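Cortical-lytic enzyme (PDB 5JIP) probably hydrolyses spore-cortex peptidoglycan as a family 25 glycoside hydrolase (muramidase) that takes part in cortex degradation during spore germination. Local coordinates at residues L40-S45 and I93-Q98; G48-D53 and A72-K77; D159-P164 and G194-W199. All coordinates share one frame; numbering follows the deposited sequence.

Contact 1: residues L40-S45 and I93-Q98; sequences LRASGS and IDVLQQ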
# COMPACT_ATOMS: atom_id res chain seq x y z
N LEU A 40 -9.72 -24.40 -8.83
CA LEU A 40 -9.50 -25.73 -9.40
C LEU A 40 -8.27 -26.37 -8.77
O LEU A 40 -7.29 -25.69 -8.46
CB LEU A 40 -9.24 -25.66 -10.91
CG LEU A 40 -10.21 -24.81 -11.76
CD1 LEU A 40 -9.65 -24.65 -13.18
CD2 LEU A 40 -11.59 -25.42 -11.73
N ARG A 41 -8.31 -27.68 -8.60
CA ARG A 41 -7.06 -28.39 -8.33
C ARG A 41 -6.21 -28.39 -9.59
O ARG A 41 -6.64 -28.83 -10.66
CB ARG A 41 -7.31 -29.83 -7.87
CG ARG A 41 -5.99 -30.54 -7.51
CD ARG A 41 -6.21 -31.87 -6.78
NE ARG A 41 -6.69 -32.92 -7.67
CZ ARG A 41 -6.71 -34.21 -7.36
NH1 ARG A 41 -6.32 -34.60 -6.15
NH2 ARG A 41 -7.12 -35.11 -8.26
N ALA A 42 -4.98 -27.92 -9.45
CA ALA A 42 -3.99 -28.04 -10.50
C ALA A 42 -3.24 -29.34 -10.39
O ALA A 42 -3.05 -30.03 -11.40
CB ALA A 42 -2.99 -26.89 -10.45
N SER A 43 -2.78 -29.67 -9.19
CA SER A 43 -1.83 -30.76 -8.99
C SER A 43 -1.93 -31.22 -7.55
O SER A 43 -2.59 -30.59 -6.71
CB SER A 43 -0.39 -30.34 -9.30
OG SER A 43 -0.02 -29.18 -8.55
N GLY A 44 -1.24 -32.31 -7.26
CA GLY A 44 -1.24 -32.85 -5.92
C GLY A 44 -0.24 -33.97 -5.80
O GLY A 44 0.08 -34.65 -6.77
N SER A 45 0.27 -34.13 -4.59
CA SER A 45 1.24 -35.15 -4.25
C SER A 45 0.69 -36.11 -3.20
O SER A 45 1.45 -36.88 -2.60
CB SER A 45 2.53 -34.47 -3.77
OG SER A 45 3.10 -33.65 -4.80
N ILE A 93 4.39 -24.69 -10.09
CA ILE A 93 4.68 -23.58 -11.00
C ILE A 93 4.58 -24.05 -12.44
O ILE A 93 4.05 -23.36 -13.31
CB ILE A 93 6.07 -23.00 -10.69
CG1 ILE A 93 6.01 -22.22 -9.38
CG2 ILE A 93 6.58 -22.10 -11.83
CD1 ILE A 93 7.37 -21.88 -8.81
N ASP A 94 5.14 -25.22 -12.73
CA ASP A 94 5.09 -25.81 -14.06
C ASP A 94 3.66 -26.11 -14.46
O ASP A 94 3.20 -25.70 -15.54
CB ASP A 94 6.00 -27.05 -14.06
CG ASP A 94 6.01 -27.83 -15.38
OD1 ASP A 94 5.39 -27.43 -16.37
OD2 ASP A 94 6.68 -28.88 -15.39
N VAL A 95 2.90 -26.79 -13.59
CA VAL A 95 1.53 -27.17 -13.95
C VAL A 95 0.66 -25.93 -14.16
O VAL A 95 -0.12 -25.87 -15.11
CB VAL A 95 0.92 -28.10 -12.88
CG1 VAL A 95 -0.57 -28.40 -13.14
CG2 VAL A 95 1.70 -29.37 -12.85
N LEU A 96 0.78 -24.94 -13.27
CA LEU A 96 -0.02 -23.72 -13.41
C LEU A 96 0.13 -23.13 -14.80
O LEU A 96 -0.86 -22.73 -15.43
CB LEU A 96 0.38 -22.68 -12.37
CG LEU A 96 -0.10 -22.95 -10.95
CD1 LEU A 96 0.71 -22.10 -9.97
CD2 LEU A 96 -1.59 -22.73 -10.75
N GLN A 97 1.38 -23.04 -15.30
CA GLN A 97 1.61 -22.47 -16.62
C GLN A 97 1.02 -23.35 -17.71
O GLN A 97 0.56 -22.84 -18.74
CB GLN A 97 3.09 -22.26 -16.84
CG GLN A 97 3.65 -21.21 -15.94
CD GLN A 97 5.14 -21.08 -16.05
OE1 GLN A 97 5.65 -20.26 -16.80
NE2 GLN A 97 5.86 -21.87 -15.28
N GLN A 98 1.02 -24.67 -17.52
CA GLN A 98 0.37 -25.53 -18.50
C GLN A 98 -1.11 -25.19 -18.60
O GLN A 98 -1.70 -25.23 -19.69
CB GLN A 98 0.54 -27.00 -18.12
CG GLN A 98 1.96 -27.49 -18.10
CD GLN A 98 2.05 -28.98 -17.83
OE1 GLN A 98 1.24 -29.76 -18.31
NE2 GLN A 98 3.04 -29.38 -17.06

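Contact 2: residues G48-D53 and A72-K77; sequences GKLRID and AYHFAK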
# COMPACT_ATOMS: atom_id res chain seq x y z
N GLY A 48 1.61 -39.80 -3.15
CA GLY A 48 3.02 -40.13 -3.00
C GLY A 48 3.90 -39.65 -4.13
O GLY A 48 5.12 -39.66 -3.99
N LYS A 49 3.32 -39.22 -5.25
CA LYS A 49 4.05 -38.60 -6.34
C LYS A 49 3.19 -37.48 -6.91
O LYS A 49 1.96 -37.47 -6.74
CB LYS A 49 4.42 -39.60 -7.44
CG LYS A 49 3.25 -40.04 -8.35
CD LYS A 49 3.75 -40.79 -9.60
CE LYS A 49 2.68 -40.86 -10.68
NZ LYS A 49 2.72 -42.14 -11.46
N LEU A 50 3.84 -36.55 -7.61
CA LEU A 50 3.15 -35.44 -8.25
C LEU A 50 2.25 -35.94 -9.38
O LEU A 50 2.71 -36.62 -10.30
CB LEU A 50 4.18 -34.45 -8.80
CG LEU A 50 3.69 -33.08 -9.30
CD1 LEU A 50 2.91 -33.14 -10.62
CD2 LEU A 50 2.86 -32.41 -8.26
N ARG A 51 0.97 -35.60 -9.31
CA ARG A 51 0.03 -35.87 -10.39
C ARG A 51 -0.68 -34.58 -10.79
O ARG A 51 -1.27 -33.91 -9.94
CB ARG A 51 -1.00 -36.91 -9.98
CG ARG A 51 -0.40 -38.27 -9.75
CD ARG A 51 -1.42 -39.26 -9.27
NE ARG A 51 -0.90 -40.62 -9.44
CZ ARG A 51 -1.61 -41.72 -9.23
NH1 ARG A 51 -2.89 -41.65 -8.85
NH2 ARG A 51 -1.03 -42.90 -9.42
N ILE A 52 -0.71 -34.29 -12.09
CA ILE A 52 -1.56 -33.22 -12.57
C ILE A 52 -3.00 -33.66 -12.46
O ILE A 52 -3.34 -34.82 -12.73
CB ILE A 52 -1.21 -32.85 -14.03
CG1 ILE A 52 -2.01 -31.63 -14.47
CG2 ILE A 52 -1.56 -33.99 -14.98
CD1 ILE A 52 -1.51 -31.01 -15.77
N ASP A 53 -3.86 -32.76 -12.00
CA ASP A 53 -5.27 -33.07 -11.94
C ASP A 53 -5.78 -33.30 -13.37
O ASP A 53 -5.43 -32.56 -14.29
CB ASP A 53 -6.04 -31.92 -11.25
CG ASP A 53 -7.54 -32.14 -11.26
OD1 ASP A 53 -8.16 -31.93 -12.32
OD2 ASP A 53 -8.12 -32.52 -10.22
N ALA A 72 -5.96 -21.85 -8.93
CA ALA A 72 -5.77 -23.28 -8.73
C ALA A 72 -4.91 -23.56 -7.51
O ALA A 72 -4.10 -22.73 -7.07
CB ALA A 72 -5.15 -23.92 -9.96
N TYR A 73 -5.04 -24.80 -7.02
CA TYR A 73 -4.32 -25.22 -5.83
C TYR A 73 -3.51 -26.48 -6.09
O TYR A 73 -3.76 -27.24 -7.04
CB TYR A 73 -5.27 -25.44 -4.65
CG TYR A 73 -6.29 -26.54 -4.78
CD1 TYR A 73 -5.97 -27.87 -4.52
CD2 TYR A 73 -7.60 -26.24 -5.11
CE1 TYR A 73 -6.91 -28.86 -4.63
CE2 TYR A 73 -8.56 -27.24 -5.22
CZ TYR A 73 -8.20 -28.54 -4.98
OH TYR A 73 -9.16 -29.51 -5.10
N HIS A 74 -2.50 -26.65 -5.24
CA HIS A 74 -1.69 -27.85 -5.15
C HIS A 74 -1.95 -28.55 -3.82
O HIS A 74 -1.84 -27.94 -2.75
CB HIS A 74 -0.20 -27.51 -5.25
CG HIS A 74 0.70 -28.67 -4.97
ND1 HIS A 74 0.87 -29.71 -5.85
CD2 HIS A 74 1.48 -28.97 -3.89
CE1 HIS A 74 1.72 -30.59 -5.34
NE2 HIS A 74 2.10 -30.16 -4.15
N PHE A 75 -2.23 -29.86 -3.87
CA PHE A 75 -2.40 -30.63 -2.64
C PHE A 75 -1.02 -31.05 -2.14
O PHE A 75 -0.31 -31.83 -2.79
CB PHE A 75 -3.29 -31.85 -2.85
CG PHE A 75 -3.54 -32.60 -1.58
CD1 PHE A 75 -2.66 -33.57 -1.14
CD2 PHE A 75 -4.65 -32.31 -0.82
CE1 PHE A 75 -2.89 -34.25 0.05
CE2 PHE A 75 -4.88 -32.98 0.38
CZ PHE A 75 -4.01 -33.96 0.79
N ALA A 76 -0.65 -30.52 -0.98
CA ALA A 76 0.70 -30.69 -0.46
C ALA A 76 0.92 -32.08 0.13
O ALA A 76 0.00 -32.70 0.69
CB ALA A 76 0.95 -29.65 0.61
N LYS A 77 2.15 -32.57 0.01
CA LYS A 77 2.62 -33.67 0.85
C LYS A 77 3.85 -33.22 1.63
O LYS A 77 4.99 -33.35 1.15
CB LYS A 77 2.91 -34.93 0.04
CG LYS A 77 3.03 -36.13 0.98
CD LYS A 77 2.91 -37.48 0.28
CE LYS A 77 2.88 -38.63 1.32
NZ LYS A 77 1.59 -38.71 2.13

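Contact 3: residues D159-P164 and G194-W199; sequences DDFKVP and GGWKRW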
# COMPACT_ATOMS: atom_id res chain seq x y z
N ASP A 159 -0.99 -26.92 17.12
CA ASP A 159 -0.75 -25.89 18.12
C ASP A 159 -1.03 -24.51 17.55
O ASP A 159 -0.28 -23.56 17.81
CB ASP A 159 0.69 -25.93 18.64
CG ASP A 159 0.99 -27.15 19.48
OD1 ASP A 159 0.29 -27.37 20.49
OD2 ASP A 159 1.94 -27.87 19.11
N ASP A 160 -2.09 -24.37 16.76
CA ASP A 160 -2.42 -23.06 16.22
C ASP A 160 -1.36 -22.57 15.24
O ASP A 160 -1.28 -21.38 14.96
CB ASP A 160 -2.57 -22.05 17.37
CG ASP A 160 -3.59 -20.94 17.09
OD1 ASP A 160 -4.53 -21.16 16.31
OD2 ASP A 160 -3.47 -19.83 17.69
N PHE A 161 -0.52 -23.47 14.73
CA PHE A 161 0.61 -23.10 13.87
C PHE A 161 1.57 -22.15 14.59
O PHE A 161 2.31 -21.40 13.95
CB PHE A 161 0.14 -22.46 12.55
CG PHE A 161 -0.35 -23.44 11.53
CD1 PHE A 161 -0.45 -24.80 11.79
CD2 PHE A 161 -0.68 -22.98 10.27
CE1 PHE A 161 -0.90 -25.69 10.80
CE2 PHE A 161 -1.12 -23.85 9.30
CZ PHE A 161 -1.24 -25.21 9.57
N LYS A 162 1.59 -22.20 15.91
CA LYS A 162 2.58 -21.46 16.68
C LYS A 162 3.88 -22.25 16.72
O LYS A 162 3.89 -23.40 17.15
CB LYS A 162 2.07 -21.19 18.09
CG LYS A 162 3.01 -20.29 18.90
CD LYS A 162 2.36 -19.84 20.19
CE LYS A 162 3.21 -18.76 20.86
NZ LYS A 162 2.72 -18.36 22.23
N VAL A 163 4.96 -21.64 16.26
CA VAL A 163 6.26 -22.29 16.22
C VAL A 163 7.04 -21.85 17.46
O VAL A 163 7.23 -20.64 17.65
CB VAL A 163 7.03 -21.94 14.95
CG1 VAL A 163 8.47 -22.50 15.02
CG2 VAL A 163 6.25 -22.48 13.74
N PRO A 164 7.53 -22.78 18.28
CA PRO A 164 8.34 -22.40 19.45
C PRO A 164 9.46 -21.42 19.09
O PRO A 164 10.25 -21.65 18.18
CB PRO A 164 8.90 -23.75 19.92
CG PRO A 164 7.83 -24.73 19.55
CD PRO A 164 7.28 -24.23 18.23
N GLY A 194 -4.15 -18.85 14.55
CA GLY A 194 -2.88 -18.89 13.84
C GLY A 194 -2.19 -17.56 13.69
O GLY A 194 -1.31 -17.44 12.84
N GLY A 195 -2.55 -16.56 14.47
CA GLY A 195 -1.99 -15.23 14.30
C GLY A 195 -2.49 -14.49 13.08
O GLY A 195 -2.04 -13.37 12.84
N TRP A 196 -3.39 -15.09 12.30
CA TRP A 196 -3.99 -14.41 11.16
C TRP A 196 -5.00 -13.38 11.64
O TRP A 196 -5.94 -13.71 12.37
CB TRP A 196 -4.68 -15.44 10.26
CG TRP A 196 -3.75 -16.10 9.28
CD1 TRP A 196 -3.13 -15.51 8.20
CD2 TRP A 196 -3.35 -17.48 9.26
NE1 TRP A 196 -2.37 -16.43 7.53
CE2 TRP A 196 -2.51 -17.65 8.15
CE3 TRP A 196 -3.64 -18.59 10.07
CZ2 TRP A 196 -1.92 -18.88 7.85
CZ3 TRP A 196 -3.07 -19.81 9.75
CH2 TRP A 196 -2.22 -19.94 8.65
N LYS A 197 -4.79 -12.12 11.25
CA LYS A 197 -5.77 -11.08 11.59
C LYS A 197 -7.11 -11.32 10.91
O LYS A 197 -8.16 -11.01 11.48
CB LYS A 197 -5.25 -9.71 11.19
CG LYS A 197 -3.90 -9.35 11.76
CD LYS A 197 -3.97 -9.10 13.23
CE LYS A 197 -2.69 -8.41 13.73
NZ LYS A 197 -2.26 -7.25 12.84
N ARG A 198 -7.09 -11.85 9.69
CA ARG A 198 -8.31 -12.04 8.92
C ARG A 198 -8.19 -13.30 8.07
O ARG A 198 -7.08 -13.70 7.71
CB ARG A 198 -8.58 -10.87 7.97
CG ARG A 198 -8.93 -9.59 8.62
CD ARG A 198 -8.99 -8.47 7.58
NE ARG A 198 -9.95 -8.74 6.51
CZ ARG A 198 -11.28 -8.69 6.65
NH1 ARG A 198 -11.82 -8.39 7.83
NH2 ARG A 198 -12.06 -8.94 5.60
N TRP A 199 -9.33 -13.89 7.75
CA TRP A 199 -9.39 -14.83 6.64
C TRP A 199 -9.68 -14.09 5.34
O TRP A 199 -10.40 -13.09 5.31
CB TRP A 199 -10.42 -15.95 6.85
CG TRP A 199 -11.86 -15.60 7.16
CD1 TRP A 199 -12.45 -15.63 8.39
CD2 TRP A 199 -12.90 -15.33 6.22
NE1 TRP A 199 -13.79 -15.32 8.28
CE2 TRP A 199 -14.09 -15.13 6.96
CE3 TRP A 199 -12.93 -15.15 4.85
CZ2 TRP A 199 -15.29 -14.82 6.35
CZ3 TRP A 199 -14.13 -14.83 4.25
CH2 TRP A 199 -15.29 -14.66 4.99

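Contact 1: residues L40-S45 and I93-Q98
A42 and V95 make the main apolar contact, and L96 and S43 widen it. The CB of A42 points at the helix and lies 3.9 Å from V95 CG1. L96 adds the tip of its chain: CD2 approaches A42 CB at 4.4 Å, whereas its CA–CB bond runs past the strand, and only the end of the chain turns in. The two methyls of V95 divide the work. With CG1 anti to the backbone N (chi1 174°), that branch reaches A42, and CG2 lies against S43 CB at 4.2 Å. CG1 also rests on the strand backbone, 3.4 Å from A42 O. The small A42 side chain is consistent with the close approach of the backbones, the local axes passing 7.9 Å apart and the A42 and L96 CA atoms lying 6.5 Å apart. This is helix-on-sheet packing in the TIM-barrel clan fold: strand 38-44 belongs to the barrel sheet, helix 83-100 lies against it, and their local directions are 139° apart. S43 touches V95 through CB, while its OG has its polar partner in H74. Neighbouring helices flank the contact: V95 also packs on F56 of helix 56-66, and L96 on F138 of helix 124-142.

Contact 2: residues G48-D53 and A72-K77
H74, whose ring edge meets L50, is gripped at both imidazole nitrogens: ND1 is hydrogen-bonded to S43 OG and NE2 to Q88 OE1. Between those nitrogens lies CE1, and it is this carbon that L50 approaches, with CD2 3.6 Å away and near the ring plane, so the methyl meets an edge and not a face. The same methyl is 4.1 Å from H74 ND1. Both side chains carry CG anti to their backbone N (L50 chi1 -169°, H74 chi1 172°), which swings their ends together although neither CA–CB bond aims across the contact. The second touch is peripheral and aliphatic: K77 CD passes G48 CA at 4.2 Å. Strands 51-52 and 70-75 each pair with 38-44, antiparallel and parallel respectively, and the L50 and F75 CA atoms are 9.2 Å apart. The touching parts run 152° apart in direction. L50 also packs on S43 of strand 38-44 and on Q91 of helix 83-100. Chemically, the bonds to S43 and Q88 fix the rotation of the imidazole, and what it offers L50 is a C–H edge, making the meeting one of van der Waals packing.

Contact 3: residues D159-P164 and G194-W199
D160 and G194 join two loops of the TIM-barrel clan fold. Segment 159-164 follows helix 152-157 within the beta-alpha-beta crossover from strand 147-151 to strand 175-178, and segment 194-199 belongs to the next connection, from 175-178 to 201-208. The first segment opens with a left-handed turn: D159, D160 and F161 all have positive phi, and K162 N donates to D159 O at 3.0 Å. D160 holds G194 twice. Its OD1 accepts the G194 N-H at 2.9 Å, the hydrogen bond being somewhat bent (148°) and the donor standing well above the carboxylate plane. Its backbone O receives a CA-H...O contact from G194 CA at 3.2 Å. The D160 and G194 CA atoms are 4.8 Å apart, the nearest pair of the two segments. F161 comes next, with its CA–CB bond pointing at the other loop. The ring edge does the touching: CD2 lies 3.8 Å from W196 CH2 and 4.0 Å from W196 CZ3. CH2 sits near the plane of the phenyl ring, while F161 CD2 meets the indole obliquely; the contact is apolar packing of the two rims. F154 and I155 of helix 152-157 continue this apolar patch, against F161 and W196 respectively. On the opposing loop, the indole NE1 of W196 is hydrogen-bonded to M173 O, while the carbonyl G194 O lies 3.7 Å above one indole face, offset toward its rim.

In the fold
All three contacts lie in the family 25 hydrolase region, away from the magnesium site of D227, M230, D258 and D304. Contact 2 is nested along the chain inside the span closed by contact 1, and their centres are 7 Å apart. They touch through the parallel pairing of strands 38-44 and 70-75, where A42 N lies 2.8 Å from Y73 O, a probable hydrogen bond. Contact 3 follows later in sequence, its centre 27 Å from that of contact 1 and 24 Å from that of contact 2, and touches neither. Contacts 1 and 2 thus tie together early strands of the barrel sheet with helix 83-100, whereas contact 3 joins connecting loops around strand 175-178.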